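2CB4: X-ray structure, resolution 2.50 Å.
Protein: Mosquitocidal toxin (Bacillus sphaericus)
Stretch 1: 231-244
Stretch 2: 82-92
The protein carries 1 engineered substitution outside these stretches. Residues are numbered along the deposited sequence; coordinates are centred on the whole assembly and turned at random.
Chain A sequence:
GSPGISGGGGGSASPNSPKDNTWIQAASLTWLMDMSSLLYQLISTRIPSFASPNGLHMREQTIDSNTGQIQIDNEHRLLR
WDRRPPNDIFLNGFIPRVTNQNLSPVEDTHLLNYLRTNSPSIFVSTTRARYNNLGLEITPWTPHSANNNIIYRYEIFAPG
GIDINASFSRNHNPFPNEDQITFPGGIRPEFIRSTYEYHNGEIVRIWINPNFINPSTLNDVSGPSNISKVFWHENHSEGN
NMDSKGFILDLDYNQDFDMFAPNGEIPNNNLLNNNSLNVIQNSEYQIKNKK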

# COMPACT_ATOMS: atom_id res chain seq x y z
N PHE A 231 -32.83 -16.48 25.47
CA PHE A 231 -31.87 -17.51 25.10
C PHE A 231 -31.18 -17.01 23.87
O PHE A 231 -31.79 -16.79 22.84
CB PHE A 231 -32.54 -18.87 24.85
CG PHE A 231 -33.05 -19.47 26.10
CD1 PHE A 231 -32.31 -20.42 26.78
CD2 PHE A 231 -34.19 -18.93 26.71
CE1 PHE A 231 -32.75 -20.92 28.00
CE2 PHE A 231 -34.63 -19.41 27.94
CZ PHE A 231 -33.91 -20.41 28.58
N TRP A 232 -29.89 -16.77 24.01
CA TRP A 232 -29.11 -16.21 22.95
C TRP A 232 -28.84 -17.13 21.76
O TRP A 232 -28.78 -18.35 21.90
CB TRP A 232 -27.77 -15.78 23.56
CG TRP A 232 -26.81 -15.15 22.58
CD1 TRP A 232 -26.78 -13.82 22.19
CD2 TRP A 232 -25.75 -15.81 21.84
NE1 TRP A 232 -25.78 -13.63 21.27
CE2 TRP A 232 -25.14 -14.83 21.03
CE3 TRP A 232 -25.30 -17.14 21.77
CZ2 TRP A 232 -24.06 -15.13 20.19
CZ3 TRP A 232 -24.24 -17.44 20.90
CH2 TRP A 232 -23.63 -16.42 20.13
N HIS A 233 -28.62 -16.51 20.60
CA HIS A 233 -28.16 -17.19 19.38
C HIS A 233 -27.34 -16.13 18.63
O HIS A 233 -27.53 -14.94 18.88
CB HIS A 233 -29.29 -17.82 18.52
CG HIS A 233 -30.29 -16.83 18.01
ND1 HIS A 233 -30.02 -15.96 16.97
CD2 HIS A 233 -31.57 -16.59 18.38
CE1 HIS A 233 -31.09 -15.21 16.74
NE2 HIS A 233 -32.04 -15.58 17.58
N GLU A 234 -26.43 -16.54 17.76
CA GLU A 234 -25.59 -15.60 16.99
C GLU A 234 -26.48 -14.52 16.37
O GLU A 234 -27.56 -14.81 15.85
CB GLU A 234 -24.95 -16.30 15.80
CG GLU A 234 -23.56 -16.85 15.98
CD GLU A 234 -22.88 -17.15 14.63
OE1 GLU A 234 -23.06 -18.27 14.07
OE2 GLU A 234 -22.20 -16.23 14.11
N ASN A 235 -25.99 -13.27 16.40
CA ASN A 235 -26.69 -12.15 15.80
C ASN A 235 -28.11 -11.96 16.28
O ASN A 235 -28.97 -11.54 15.52
CB ASN A 235 -26.74 -12.30 14.27
CG ASN A 235 -25.36 -12.43 13.65
OD1 ASN A 235 -25.14 -13.31 12.79
ND2 ASN A 235 -24.43 -11.58 14.09
N HIS A 236 -28.35 -12.26 17.55
CA HIS A 236 -29.66 -12.05 18.11
C HIS A 236 -30.02 -10.58 17.90
O HIS A 236 -29.16 -9.69 18.08
CB HIS A 236 -29.64 -12.36 19.58
CG HIS A 236 -30.99 -12.57 20.13
ND1 HIS A 236 -31.88 -11.53 20.31
CD2 HIS A 236 -31.65 -13.71 20.44
CE1 HIS A 236 -33.02 -12.02 20.76
NE2 HIS A 236 -32.91 -13.33 20.85
N SER A 237 -31.26 -10.31 17.52
CA SER A 237 -31.67 -8.92 17.27
C SER A 237 -31.48 -7.95 18.43
O SER A 237 -31.27 -6.74 18.21
CB SER A 237 -33.08 -8.79 16.68
OG SER A 237 -34.07 -9.07 17.64
N GLU A 238 -31.54 -8.42 19.66
CA GLU A 238 -31.36 -7.43 20.71
C GLU A 238 -30.02 -7.57 21.45
O GLU A 238 -29.84 -7.02 22.54
CB GLU A 238 -32.53 -7.56 21.69
CG GLU A 238 -33.82 -6.84 21.20
CD GLU A 238 -35.11 -7.63 21.52
OE1 GLU A 238 -35.04 -8.84 21.91
OE2 GLU A 238 -36.20 -7.00 21.39
N GLY A 239 -29.12 -8.36 20.87
CA GLY A 239 -27.85 -8.71 21.49
C GLY A 239 -26.68 -7.86 21.13
O GLY A 239 -25.54 -8.25 21.34
N ASN A 240 -26.95 -6.67 20.64
CA ASN A 240 -25.88 -5.78 20.24
C ASN A 240 -25.84 -4.46 20.93
O ASN A 240 -25.11 -3.59 20.49
CB ASN A 240 -25.97 -5.52 18.74
CG ASN A 240 -25.04 -6.40 17.98
OD1 ASN A 240 -25.49 -7.27 17.22
ND2 ASN A 240 -23.73 -6.29 18.29
N ASN A 241 -26.61 -4.27 22.01
CA ASN A 241 -26.59 -2.96 22.66
C ASN A 241 -25.30 -2.62 23.32
O ASN A 241 -24.82 -3.33 24.21
CB ASN A 241 -27.76 -2.77 23.64
CG ASN A 241 -29.08 -3.18 23.04
OD1 ASN A 241 -29.29 -3.08 21.83
ND2 ASN A 241 -29.95 -3.72 23.86
N MSE A 242 -24.75 -1.50 22.92
CA MSE A 242 -23.48 -1.05 23.47
C MSE A 242 -23.41 0.48 23.43
O MSE A 242 -24.01 1.11 22.57
CB MSE A 242 -22.44 -1.53 22.47
CG MSE A 242 -21.16 -1.93 23.13
SE MSE A 242 -19.68 -2.44 21.99
CE MSE A 242 -18.42 -1.82 23.30
N ASP A 243 -22.63 1.06 24.33
CA ASP A 243 -22.42 2.51 24.36
C ASP A 243 -21.68 3.05 23.11
O ASP A 243 -20.74 2.42 22.60
CB ASP A 243 -21.60 2.88 25.60
CG ASP A 243 -22.29 2.52 26.89
OD1 ASP A 243 -23.55 2.47 26.91
OD2 ASP A 243 -21.58 2.33 27.88
N SER A 244 -22.10 4.23 22.65
CA SER A 244 -21.51 4.90 21.47
C SER A 244 -21.37 3.94 20.26
O SER A 244 -21.06 4.36 19.13
CB SER A 244 -20.17 5.60 21.80
OG SER A 244 -19.09 4.68 22.00
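Stretch 2 (82-92) DRRPPNDIFLN

How does the second stretch lie on the first? Stretch 1 forms no regular helix or strand of its own; it folds through a type II turn from His-233 to His-236 and then a type I turn from His-236 to Gly-239. Stretch 2 begins as loop and becomes helical at Pro-86, with Pro-85 in the N-cap position. The two chains run in opposite senses where they meet: the CA of Gly-239 is 5.1 Å from the CA of Asn-87, the CA of Asn-240 is 5.4 Å from the CA of Pro-85, and the CA of Met-242 is 6.3 Å from the CA of Arg-84. The first turn of the helix therefore rests against the turns of stretch 1, while the loop before it follows residues 240 to 243. Together they bury 743 Å².

Why is Asn-87 the most covered residue, with 126 Å² under stretch 1? Its amide points into the turns and is used at both ends. Asn-87 ND2 donates to His-236 O at 2.8 Å and to Asn-240 OD1, also at 2.8 Å, so both of its hydrogens are spent. Asn-87 OD1 accepts from Trp-232 NE1 at 2.7 Å and, weakly, from His-236 N at 3.2 Å. The backbone adds a bond from Asn-87 N to Gly-239 O at 3.0 Å, engaging an amide of the first helical turn. Gly-239 has no side chain, and the approach depends on that: an ideal CB there would lie only 2.3 Å from Asn-87 OD1, a clash. A water extends the link, accepting from Asn-235 N at 2.8 Å and donating to Asn-87 O at 3.0 Å.

Where does the indole of Trp-232 go, with 110 Å² covered? Its chi1 is t, and its CA-to-CB bond points toward the helix. While NE1 at the ring edge is tied to Asn-87, one face receives Phe-90. The edge of the phenylalanine ring meets that face with the planes at 85°, and Phe-90 CD2 comes within 3.4 Å of Trp-232 CG. Phe-90 CB sits 3.5 Å from the centroid of the Trp-232 six-membered ring, almost on its normal, a CH-pi contact. Pro-86 CB lies 3.7 Å from Trp-232 CD1, and Leu-91 CB 4.1 Å from Trp-232 CH2, so apolar groups also line the indole at both its pyrrole and benzene ends.

What holds the loop before the helix? Pro-85 packs on the backbone, its CB 3.3 Å from Gly-239 O and 3.5 Å from Asn-241 O. The selenomethionine Met-242 lies alongside, with its CG 3.9 Å from Pro-85 CD. Beyond it, Arg-83 NH1 forms a salt bridge with Asp-243 OD2 at 3.0 Å, though the hydrogen bond within it is weak at 126°. A second water joins the two backbones here, donating to Arg-83 O at 2.8 Å and accepting from Asp-243 N at 2.9 Å.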

# COMPACT_ATOMS: atom_id res chain seq x y z
N ASP A 82 -18.49 -6.04 31.80
CA ASP A 82 -17.97 -5.73 30.47
C ASP A 82 -18.99 -4.88 29.70
O ASP A 82 -20.21 -5.10 29.82
CB ASP A 82 -17.65 -7.04 29.69
CG ASP A 82 -16.51 -6.87 28.69
OD1 ASP A 82 -16.67 -6.10 27.73
OD2 ASP A 82 -15.44 -7.51 28.84
N ARG A 83 -18.49 -3.94 28.91
CA ARG A 83 -19.37 -3.07 28.11
C ARG A 83 -19.78 -3.75 26.79
O ARG A 83 -20.71 -3.31 26.16
CB ARG A 83 -18.72 -1.69 27.83
CG ARG A 83 -18.38 -0.83 29.09
CD ARG A 83 -19.55 0.04 29.49
NE ARG A 83 -19.43 0.67 30.81
CZ ARG A 83 -20.42 1.35 31.38
NH1 ARG A 83 -21.53 1.53 30.72
NH2 ARG A 83 -20.32 1.85 32.58
N ARG A 84 -19.10 -4.85 26.42
CA ARG A 84 -19.40 -5.59 25.19
C ARG A 84 -20.62 -6.50 25.34
O ARG A 84 -20.79 -7.15 26.35
CB ARG A 84 -18.17 -6.33 24.66
CG ARG A 84 -17.01 -5.39 24.30
CD ARG A 84 -15.71 -6.18 24.06
NE ARG A 84 -15.23 -6.78 25.31
CZ ARG A 84 -14.33 -7.75 25.39
NH1 ARG A 84 -13.78 -8.23 24.29
NH2 ARG A 84 -13.99 -8.24 26.58
N PRO A 85 -21.49 -6.51 24.31
CA PRO A 85 -22.73 -7.28 24.40
C PRO A 85 -22.63 -8.76 24.05
O PRO A 85 -21.61 -9.21 23.51
CB PRO A 85 -23.65 -6.54 23.43
CG PRO A 85 -22.66 -6.07 22.33
CD PRO A 85 -21.37 -5.79 23.02
N PRO A 86 -23.70 -9.50 24.35
CA PRO A 86 -23.73 -10.95 24.10
C PRO A 86 -23.38 -11.40 22.67
O PRO A 86 -22.78 -12.47 22.50
CB PRO A 86 -25.16 -11.38 24.50
CG PRO A 86 -25.82 -10.22 25.05
CD PRO A 86 -24.96 -9.00 24.94
N ASN A 87 -23.77 -10.63 21.65
CA ASN A 87 -23.47 -11.00 20.25
C ASN A 87 -21.97 -11.06 19.99
O ASN A 87 -21.52 -11.72 19.06
CB ASN A 87 -24.18 -10.11 19.22
CG ASN A 87 -25.63 -10.46 19.08
OD1 ASN A 87 -26.12 -11.40 19.72
ND2 ASN A 87 -26.33 -9.73 18.24
N ASP A 88 -21.21 -10.38 20.83
CA ASP A 88 -19.76 -10.41 20.78
C ASP A 88 -19.26 -11.54 21.78
O ASP A 88 -18.72 -12.55 21.36
CB ASP A 88 -19.20 -9.04 21.19
CG ASP A 88 -17.67 -8.99 21.13
OD1 ASP A 88 -17.04 -10.03 20.84
OD2 ASP A 88 -17.09 -7.91 21.33
N ILE A 89 -19.49 -11.35 23.08
CA ILE A 89 -19.05 -12.26 24.13
C ILE A 89 -19.49 -13.73 24.08
O ILE A 89 -18.64 -14.63 24.26
CB ILE A 89 -19.27 -11.64 25.56
CG1 ILE A 89 -18.66 -10.22 25.64
CG2 ILE A 89 -18.73 -12.60 26.66
CD1 ILE A 89 -17.17 -10.14 25.22
N PHE A 90 -20.77 -13.98 23.81
CA PHE A 90 -21.26 -15.37 23.74
C PHE A 90 -20.76 -16.05 22.47
O PHE A 90 -20.85 -17.27 22.33
CB PHE A 90 -22.79 -15.47 23.79
CG PHE A 90 -23.39 -15.24 25.15
CD1 PHE A 90 -22.60 -15.07 26.25
CD2 PHE A 90 -24.77 -15.17 25.31
CE1 PHE A 90 -23.16 -14.83 27.50
CE2 PHE A 90 -25.33 -14.93 26.57
CZ PHE A 90 -24.52 -14.77 27.65
N LEU A 91 -20.24 -15.26 21.54
CA LEU A 91 -19.72 -15.82 20.30
C LEU A 91 -18.21 -16.05 20.40
O LEU A 91 -17.71 -17.08 19.98
CB LEU A 91 -20.02 -14.87 19.14
CG LEU A 91 -19.41 -15.29 17.79
CD1 LEU A 91 -20.04 -16.57 17.25
CD2 LEU A 91 -19.50 -14.18 16.73
N ASN A 92 -17.49 -15.07 20.94
CA ASN A 92 -16.04 -15.10 21.01
C ASN A 92 -15.40 -15.39 22.36
O ASN A 92 -14.22 -15.67 22.42
CB ASN A 92 -15.51 -13.71 20.56
CG ASN A 92 -15.87 -13.38 19.14
OD1 ASN A 92 -15.54 -14.12 18.23
ND2 ASN A 92 -16.58 -12.29 18.95
O HOH W 1 -22.10 -0.86 26.50
O HOH W 2 -23.23 -13.01 17.03